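Side-chain contacts in DNA helicase RecQ (Deinococcus radiodurans, PDB 4Q48), which probably couples ATP hydrolysis to movement along DNA in the 3'-5' direction and so unwinds the duplex, with this chain comprising the catalytic core: residues A[30-35]-A[42-47]; A[429-434]-A[451-456]; A[433-438]-A[445-450]. All coordinates share one frame; numbering follows the deposited sequence.

Overall arrangement
Interaction 1 belongs to the first helicase domain, while interactions 2 and 3 lie together in the RQC domain; the centres of interactions 1 and 2 are about 42 Å apart. Interaction 1 is buried and purely apolar across its segments, a helix set against a strand of the large parallel sheet. Interactions 2 and 3, with centres about 5 Å apart, both draw on helix 433-441 and meet where H435 and H453 bond. Interaction 3 is a buried helix crossing built round the D438 carboxylate and the H435 ring, with T445 and K447 toward its outside, whereas interaction 2 is only partly buried and depends on an aromatic pair, F431 with H453, flanked by Q451.

Interaction 1. Residues A[30-35]-A[42-47]; sequences GEIVQQ and ALVLMP
A42, the first residue of the strand segment, turns its CB toward helix 29-37 and meets the aliphatic part of Q35, with CB 4.2 Å from Q35 CG. Past that point the Q35 chain bends (chi2 82°), and its amide finds a partner outside the two segments: NE2 donates to the carbonyl oxygen of N41, just before the strand. V44, two residues further along, carries most of the remaining contact. Its CG2 lies 3.5 Å from I32 CD1. Its CG1 comes within 3.7 Å of that same I32 CD1, so both methyls of the valine touch the isoleucine. The branch methyl of I32 joins in as well, with CG2 3.7 Å from V44 CG2. The two side chains meet tip to tip; the extended outer bond of I32 (chi2 -178°) sends CD1 outward to the valine. This is a helix packed on strand 42-45, the last but one of the seven-stranded parallel sheet of the first RecA-like domain, between strands 176-180 and 202-204. I32 also touches F203 and C55, and V44 rests on V177 and L179. The strand leads directly into the phosphate-binding P-loop: the side chain of V44 is about 5 Å from that of K52, as that of I32 is from Q29, both residues that bind ADP in a structure of this protein, although none is bound to this chain.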
loop_
_atom_site.group_PDB
_atom_site.type_symbol
_atom_site.label_atom_id
_atom_site.label_comp_id
_atom_site.label_asym_id
_atom_site.label_seq_id
_atom_site.Cartn_x
_atom_site.Cartn_y
_atom_site.Cartn_z
ATOM N N GLY A 30 14.079 14.482 5.785
ATOM C CA GLY A 30 15.289 15.266 5.655
ATOM C C GLY A 30 16.213 14.598 4.664
ATOM O O GLY A 30 16.749 15.241 3.750
ATOM N N GLU A 31 16.374 13.291 4.831
ATOM C CA GLU A 31 17.191 12.508 3.917
ATOM C C GLU A 31 16.635 12.635 2.504
ATOM O O GLU A 31 17.408 12.777 1.556
ATOM C CB GLU A 31 17.269 11.030 4.352
ATOM C CG GLU A 31 18.038 10.765 5.667
ATOM C CD GLU A 31 17.235 10.995 6.960
ATOM O OE1 GLU A 31 16.058 11.418 6.897
ATOM O OE2 GLU A 31 17.803 10.748 8.055
ATOM N N ILE A 32 15.308 12.568 2.363
ATOM C CA ILE A 32 14.679 12.655 1.040
ATOM C C ILE A 32 14.874 14.005 0.360
ATOM O O ILE A 32 15.295 14.075 -0.799
ATOM C CB ILE A 32 13.172 12.370 1.100
ATOM C CG1 ILE A 32 12.928 10.929 1.570
ATOM C CG2 ILE A 32 12.560 12.562 -0.272
ATOM C CD1 ILE A 32 11.459 10.510 1.618
ATOM N N VAL A 33 14.569 15.077 1.077
ATOM C CA VAL A 33 14.666 16.398 0.486
ATOM C C VAL A 33 16.100 16.737 0.085
ATOM O O VAL A 33 16.322 17.362 -0.947
ATOM C CB VAL A 33 14.109 17.463 1.423
ATOM C CG1 VAL A 33 14.550 18.855 0.987
ATOM C CG2 VAL A 33 12.604 17.372 1.437
ATOM N N GLN A 34 17.078 16.276 0.859
ATOM C CA GLN A 34 18.484 16.487 0.501
ATOM C C GLN A 34 18.910 15.738 -0.760
ATOM O O GLN A 34 19.715 16.207 -1.543
ATOM C CB GLN A 34 19.387 16.076 1.658
ATOM C CG GLN A 34 20.833 16.489 1.496
ATOM C CD GLN A 34 21.695 16.007 2.647
ATOM O OE1 GLN A 34 21.682 14.823 3.000
ATOM N NE2 GLN A 34 22.433 16.930 3.259
ATOM N N GLN A 35 18.318 14.591 -0.996
ATOM C CA GLN A 35 18.796 13.737 -2.061
ATOM C C GLN A 35 18.299 14.285 -3.406
ATOM O O GLN A 35 19.021 14.244 -4.410
ATOM C CB GLN A 35 18.319 12.301 -1.819
ATOM C CG GLN A 35 18.066 11.482 -3.062
ATOM C CD GLN A 35 19.329 10.901 -3.632
ATOM O OE1 GLN A 35 20.363 10.877 -2.962
ATOM N NE2 GLN A 35 19.265 10.442 -4.884
ATOM N N ALA A 42 15.087 9.422 -6.583
ATOM C CA ALA A 42 14.551 8.864 -5.344
ATOM C C ALA A 42 13.266 8.069 -5.555
ATOM O O ALA A 42 12.485 8.338 -6.470
ATOM C CB ALA A 42 14.324 9.967 -4.335
ATOM N N LEU A 43 13.084 7.061 -4.710
ATOM C CA LEU A 43 11.831 6.329 -4.609
ATOM C C LEU A 43 11.285 6.538 -3.218
ATOM O O LEU A 43 11.916 6.155 -2.234
ATOM C CB LEU A 43 12.016 4.853 -4.885
ATOM C CG LEU A 43 10.714 4.067 -4.813
ATOM C CD1 LEU A 43 9.650 4.755 -5.643
ATOM C CD2 LEU A 43 10.906 2.637 -5.284
ATOM N N VAL A 44 10.136 7.196 -3.142
ATOM C CA VAL A 44 9.553 7.569 -1.863
ATOM C C VAL A 44 8.204 6.878 -1.624
ATOM O O VAL A 44 7.281 6.973 -2.436
ATOM C CB VAL A 44 9.402 9.099 -1.752
ATOM C CG1 VAL A 44 8.653 9.477 -0.485
ATOM C CG2 VAL A 44 10.770 9.755 -1.770
ATOM N N LEU A 45 8.108 6.146 -0.518
ATOM C CA LEU A 45 6.898 5.407 -0.205
ATOM C C LEU A 45 6.392 5.918 1.134
ATOM O O LEU A 45 7.078 5.823 2.160
ATOM C CB LEU A 45 7.190 3.909 -0.193
ATOM C CG LEU A 45 8.004 3.483 -1.433
ATOM C CD1 LEU A 45 9.417 3.114 -1.022
ATOM C CD2 LEU A 45 7.391 2.357 -2.238
ATOM N N MET A 46 5.246 6.594 1.088
ATOM C CA MET A 46 4.680 7.206 2.289
ATOM C C MET A 46 3.170 7.097 2.348
ATOM O O MET A 46 2.507 7.023 1.322
ATOM C CB MET A 46 5.080 8.682 2.366
ATOM C CG MET A 46 6.515 8.898 2.801
ATOM S SD MET A 46 6.871 10.555 3.431
ATOM C CE MET A 46 5.289 11.042 4.097
ATOM N N PRO A 47 2.609 7.108 3.557
ATOM C CA PRO A 47 1.160 7.314 3.635
ATOM C C PRO A 47 0.794 8.667 2.984
ATOM O O PRO A 47 1.646 9.581 2.903
ATOM C CB PRO A 47 0.864 7.314 5.138
ATOM C CG PRO A 47 2.193 7.386 5.843
ATOM C CD PRO A 47 3.272 7.023 4.871
#

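Interaction 2. Residues A[429-434]-A[451-456]; sequences NRFGAA and QGHHQL
The ring of F431 takes H453 over one face and Q451 at its edge. The imidazole presents its own edge, with CE1 of H453 3.2 Å from CE2 of F431. The ring centroids are 4.8 Å apart. With the planes at 79°, this is an offset edge-to-face pair. Within its own segment, the H453 ring has the CB of Q451 over the centre of one face, 3.6 Å above the plane. At the phenyl edge, in plane, lies the amide carbon of Q451, with CD 3.4 Å from F431 CZ. The bend of the glutamine chain (chi2 -83°) brings its amide to the ring, and the two planes are 74° apart. A second aromatic partner, H435, stacks with F431, and its NE2 is hydrogen-bonded to H453 ND1, which ties the imidazole to the neighbouring helix. G452, with positive phi, closes helix 446-451 in a Schellman motif and turns the chain toward H453. The contact thus joins the segment leading into helix 433-441 to the turn that follows helix 446-451 in the RQC winged-helix domain. F431 pairs through its backbone with L491, just before strand 492-493, and N429 OD1 accepts from A493 N in that strand.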
loop_
_atom_site.group_PDB
_atom_site.type_symbol
_atom_site.label_atom_id
_atom_site.label_comp_id
_atom_site.label_asym_id
_atom_site.label_seq_id
_atom_site.Cartn_x
_atom_site.Cartn_y
_atom_site.Cartn_z
ATOM N N ASN A 429 17.095 -21.898 -7.280
ATOM C CA ASN A 429 16.002 -20.933 -7.265
ATOM C C ASN A 429 15.164 -20.878 -8.529
ATOM O O ASN A 429 14.886 -19.800 -9.053
ATOM C CB ASN A 429 16.569 -19.558 -7.007
ATOM C CG ASN A 429 17.284 -19.481 -5.706
ATOM O OD1 ASN A 429 16.650 -19.474 -4.665
ATOM N ND2 ASN A 429 18.619 -19.438 -5.740
ATOM N N ARG A 430 14.757 -22.047 -9.015
ATOM C CA ARG A 430 14.141 -22.126 -10.330
ATOM C C ARG A 430 13.126 -23.242 -10.467
ATOM O O ARG A 430 12.290 -23.214 -11.367
ATOM C CB ARG A 430 15.238 -22.315 -11.359
ATOM C CG ARG A 430 15.991 -23.603 -11.113
ATOM C CD ARG A 430 17.284 -23.604 -11.873
ATOM N NE ARG A 430 17.080 -23.324 -13.285
ATOM C CZ ARG A 430 18.052 -22.918 -14.081
ATOM N NH1 ARG A 430 19.264 -22.703 -13.568
ATOM N NH2 ARG A 430 17.802 -22.684 -15.362
ATOM N N PHE A 431 13.171 -24.216 -9.572
ATOM C CA PHE A 431 12.236 -25.331 -9.667
ATOM C C PHE A 431 10.965 -24.985 -8.906
ATOM O O PHE A 431 10.949 -24.010 -8.134
ATOM C CB PHE A 431 12.866 -26.631 -9.162
ATOM C CG PHE A 431 13.959 -27.139 -10.064
ATOM C CD1 PHE A 431 13.658 -27.913 -11.173
ATOM C CD2 PHE A 431 15.287 -26.817 -9.824
ATOM C CE1 PHE A 431 14.663 -28.363 -12.024
ATOM C CE2 PHE A 431 16.287 -27.268 -10.667
ATOM C CZ PHE A 431 15.976 -28.046 -11.766
ATOM N N GLY A 432 9.892 -25.729 -9.201
ATOM C CA GLY A 432 8.560 -25.454 -8.683
ATOM C C GLY A 432 8.298 -26.204 -7.407
ATOM O O GLY A 432 9.020 -27.145 -7.065
ATOM N N ALA A 433 7.241 -25.802 -6.715
ATOM C CA ALA A 433 6.902 -26.367 -5.414
ATOM C C ALA A 433 6.879 -27.899 -5.414
ATOM O O ALA A 433 7.375 -28.545 -4.481
ATOM C CB ALA A 433 5.564 -25.818 -4.954
ATOM N N ALA A 434 6.256 -28.474 -6.442
ATOM C CA ALA A 434 6.153 -29.935 -6.539
ATOM C C ALA A 434 7.530 -30.598 -6.688
ATOM O O ALA A 434 7.831 -31.577 -6.002
ATOM C CB ALA A 434 5.263 -30.317 -7.687
ATOM N N GLN A 451 18.190 -33.835 -13.524
ATOM C CA GLN A 451 18.974 -32.698 -13.015
ATOM C C GLN A 451 20.059 -33.134 -12.016
ATOM O O GLN A 451 20.863 -32.309 -11.554
ATOM C CB GLN A 451 18.058 -31.650 -12.376
ATOM C CG GLN A 451 16.955 -31.117 -13.266
ATOM C CD GLN A 451 17.431 -30.013 -14.185
ATOM O OE1 GLN A 451 18.524 -29.484 -14.011
ATOM N NE2 GLN A 451 16.611 -29.659 -15.173
ATOM N N GLY A 452 20.074 -34.431 -11.709
ATOM C CA GLY A 452 21.063 -35.043 -10.830
ATOM C C GLY A 452 20.725 -34.945 -9.355
ATOM O O GLY A 452 21.438 -35.461 -8.476
ATOM N N HIS A 453 19.571 -34.344 -9.091
ATOM C CA HIS A 453 19.161 -33.996 -7.744
ATOM C C HIS A 453 19.085 -35.179 -6.820
ATOM O O HIS A 453 19.037 -35.000 -5.615
ATOM C CB HIS A 453 17.823 -33.290 -7.802
ATOM C CG HIS A 453 17.902 -31.926 -8.410
ATOM N ND1 HIS A 453 16.789 -31.180 -8.716
ATOM C CD2 HIS A 453 18.974 -31.156 -8.716
ATOM C CE1 HIS A 453 17.168 -30.012 -9.211
ATOM N NE2 HIS A 453 18.487 -29.973 -9.218
ATOM N N HIS A 454 19.141 -36.383 -7.372
ATOM C CA HIS A 454 18.966 -37.581 -6.556
ATOM C C HIS A 454 20.164 -37.876 -5.655
ATOM O O HIS A 454 20.030 -38.602 -4.671
ATOM C CB HIS A 454 18.651 -38.808 -7.433
ATOM C CG HIS A 454 19.609 -39.021 -8.565
ATOM N ND1 HIS A 454 19.553 -38.287 -9.734
ATOM C CD2 HIS A 454 20.622 -39.905 -8.721
ATOM C CE1 HIS A 454 20.507 -38.696 -10.550
ATOM N NE2 HIS A 454 21.171 -39.676 -9.960
ATOM N N GLN A 455 21.336 -37.330 -5.953
ATOM C CA GLN A 455 22.344 -37.383 -4.902
ATOM C C GLN A 455 23.133 -36.090 -4.719
ATOM O O GLN A 455 24.342 -36.084 -4.586
ATOM C CB GLN A 455 23.242 -38.626 -5.086
ATOM C CG GLN A 455 23.524 -39.081 -6.511
ATOM C CD GLN A 455 23.816 -40.589 -6.581
ATOM O OE1 GLN A 455 23.514 -41.343 -5.640
ATOM N NE2 GLN A 455 24.386 -41.034 -7.704
ATOM N N LEU A 456 22.358 -35.022 -4.574
ATOM C CA LEU A 456 22.739 -33.849 -3.808
ATOM C C LEU A 456 22.670 -34.323 -2.362
ATOM O O LEU A 456 21.886 -35.223 -2.051
ATOM C CB LEU A 456 21.753 -32.711 -4.037
ATOM C CG LEU A 456 21.906 -31.717 -5.173
ATOM C CD1 LEU A 456 22.188 -32.420 -6.484
ATOM C CD2 LEU A 456 20.588 -30.972 -5.282
#

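Interaction 3. Residues A[433-438]-A[445-450]; sequences AAHLTD and TDKVLA
The imidazole edge of H435 lies in van der Waals packing against the backbone at K447 and V448, with CE1 3.7 Å from K447 O. V448 CG2 is 3.9 Å from H435 CE1 and equally far from D438 CB. With CG anti to the backbone N (chi1 -174°), the imidazole swings its end nearer the other helix. K447 adds its aliphatic chain, which slides past H435 in the opposite direction and sets CD near the plane of the ring edge, 3.6 Å from H435 ND1; the other ring nitrogen, NE2, is hydrogen-bonded to H453 ND1. The polar contacts gather round the D438 carboxylate. T445 OG1 donates a weak hydrogen bond of 2.9 Å to D438 OD2, the two side chains crossing at about a right angle. T445 occupies the N-cap position of its helix, but its side chain makes no capping bond. K447 NZ, 4.3 Å from D438 OD2, is too far for a salt bridge and may add a weak electrostatic attraction; R443 makes a long, weak ion pair with D438 OD1. The short helical segments cross at -77°, with axes 10.2 Å apart at closest approach. Helices 433-441 and 446-451 thus follow one another in the RQC domain and cross steeply; T437 packs on R471 and L474 of helix 467-479, and V448 touches F459 in the loop leading to that helix.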
loop_
_atom_site.group_PDB
_atom_site.type_symbol
_atom_site.label_atom_id
_atom_site.label_comp_id
_atom_site.label_asym_id
_atom_site.label_seq_id
_atom_site.Cartn_x
_atom_site.Cartn_y
_atom_site.Cartn_z
ATOM N N ALA A 433 7.241 -25.802 -6.715
ATOM C CA ALA A 433 6.902 -26.367 -5.414
ATOM C C ALA A 433 6.879 -27.899 -5.414
ATOM O O ALA A 433 7.375 -28.545 -4.481
ATOM C CB ALA A 433 5.564 -25.818 -4.954
ATOM N N ALA A 434 6.256 -28.474 -6.442
ATOM C CA ALA A 434 6.153 -29.935 -6.539
ATOM C C ALA A 434 7.530 -30.598 -6.688
ATOM O O ALA A 434 7.831 -31.577 -6.002
ATOM C CB ALA A 434 5.263 -30.317 -7.687
ATOM N N HIS A 435 8.364 -30.049 -7.574
ATOM C CA HIS A 435 9.718 -30.563 -7.757
ATOM C C HIS A 435 10.561 -30.502 -6.485
ATOM O O HIS A 435 11.156 -31.502 -6.074
ATOM C CB HIS A 435 10.445 -29.815 -8.867
ATOM C CG HIS A 435 11.787 -30.398 -9.174
ATOM N ND1 HIS A 435 11.956 -31.446 -10.054
ATOM C CD2 HIS A 435 13.016 -30.115 -8.682
ATOM C CE1 HIS A 435 13.235 -31.777 -10.097
ATOM N NE2 HIS A 435 13.899 -30.984 -9.274
ATOM N N LEU A 436 10.592 -29.329 -5.861
ATOM C CA LEU A 436 11.255 -29.147 -4.580
ATOM C C LEU A 436 10.799 -30.210 -3.569
ATOM O O LEU A 436 11.603 -30.780 -2.808
ATOM C CB LEU A 436 10.949 -27.757 -4.041
ATOM C CG LEU A 436 11.536 -26.563 -4.801
ATOM C CD1 LEU A 436 11.136 -25.246 -4.138
ATOM C CD2 LEU A 436 13.034 -26.668 -4.874
ATOM N N THR A 437 9.499 -30.481 -3.586
ATOM C CA THR A 437 8.897 -31.415 -2.641
ATOM C C THR A 437 9.420 -32.819 -2.902
ATOM O O THR A 437 9.576 -33.609 -1.963
ATOM C CB THR A 437 7.367 -31.375 -2.728
ATOM O OG1 THR A 437 6.905 -30.034 -2.507
ATOM C CG2 THR A 437 6.738 -32.321 -1.735
ATOM N N ASP A 438 9.682 -33.115 -4.182
ATOM C CA ASP A 438 10.251 -34.406 -4.597
ATOM C C ASP A 438 11.637 -34.570 -4.017
ATOM O O ASP A 438 11.975 -35.622 -3.456
ATOM C CB ASP A 438 10.341 -34.526 -6.123
ATOM C CG ASP A 438 9.051 -35.015 -6.763
ATOM O OD1 ASP A 438 8.254 -35.697 -6.068
ATOM O OD2 ASP A 438 8.834 -34.693 -7.960
ATOM N N THR A 445 11.893 -39.083 -9.067
ATOM C CA THR A 445 11.121 -38.763 -10.253
ATOM C C THR A 445 12.151 -38.603 -11.347
ATOM O O THR A 445 13.343 -38.500 -11.075
ATOM C CB THR A 445 10.305 -37.459 -10.125
ATOM O OG1 THR A 445 9.797 -37.325 -8.799
ATOM C CG2 THR A 445 9.149 -37.435 -11.131
ATOM N N ASP A 446 11.718 -38.533 -12.587
ATOM C CA ASP A 446 12.704 -38.551 -13.641
ATOM C C ASP A 446 13.164 -37.136 -13.899
ATOM O O ASP A 446 14.312 -36.920 -14.317
ATOM C CB ASP A 446 12.117 -39.218 -14.883
ATOM C CG ASP A 446 11.843 -40.714 -14.666
ATOM O OD1 ASP A 446 12.410 -41.307 -13.710
ATOM O OD2 ASP A 446 11.035 -41.282 -15.438
ATOM N N LYS A 447 12.276 -36.177 -13.616
ATOM C CA LYS A 447 12.643 -34.750 -13.580
ATOM C C LYS A 447 13.807 -34.577 -12.607
ATOM O O LYS A 447 14.741 -33.809 -12.861
ATOM C CB LYS A 447 11.457 -33.874 -13.171
ATOM C CG LYS A 447 10.444 -34.641 -12.336
ATOM C CD LYS A 447 9.531 -33.785 -11.423
ATOM C CE LYS A 447 8.444 -33.022 -12.192
ATOM N NZ LYS A 447 7.551 -32.243 -11.276
ATOM N N VAL A 448 13.733 -35.295 -11.486
ATOM C CA VAL A 448 14.805 -35.268 -10.505
ATOM C C VAL A 448 16.098 -35.851 -11.099
ATOM O O VAL A 448 17.135 -35.188 -11.105
ATOM C CB VAL A 448 14.418 -36.043 -9.217
ATOM C CG1 VAL A 448 15.657 -36.403 -8.387
ATOM C CG2 VAL A 448 13.428 -35.254 -8.398
ATOM N N LEU A 449 16.015 -37.056 -11.657
ATOM C CA LEU A 449 17.186 -37.768 -12.166
ATOM C C LEU A 449 17.823 -36.964 -13.304
ATOM O O LEU A 449 19.053 -36.883 -13.416
ATOM C CB LEU A 449 16.777 -39.167 -12.642
ATOM C CG LEU A 449 16.256 -40.098 -11.527
ATOM C CD1 LEU A 449 15.667 -41.415 -12.053
ATOM C CD2 LEU A 449 17.314 -40.386 -10.484
ATOM N N ALA A 450 16.978 -36.346 -14.125
ATOM C CA ALA A 450 17.445 -35.480 -15.206
ATOM C C ALA A 450 18.356 -34.313 -14.762
ATOM O O ALA A 450 19.181 -33.836 -15.552
ATOM C CB ALA A 450 16.243 -34.931 -15.964
#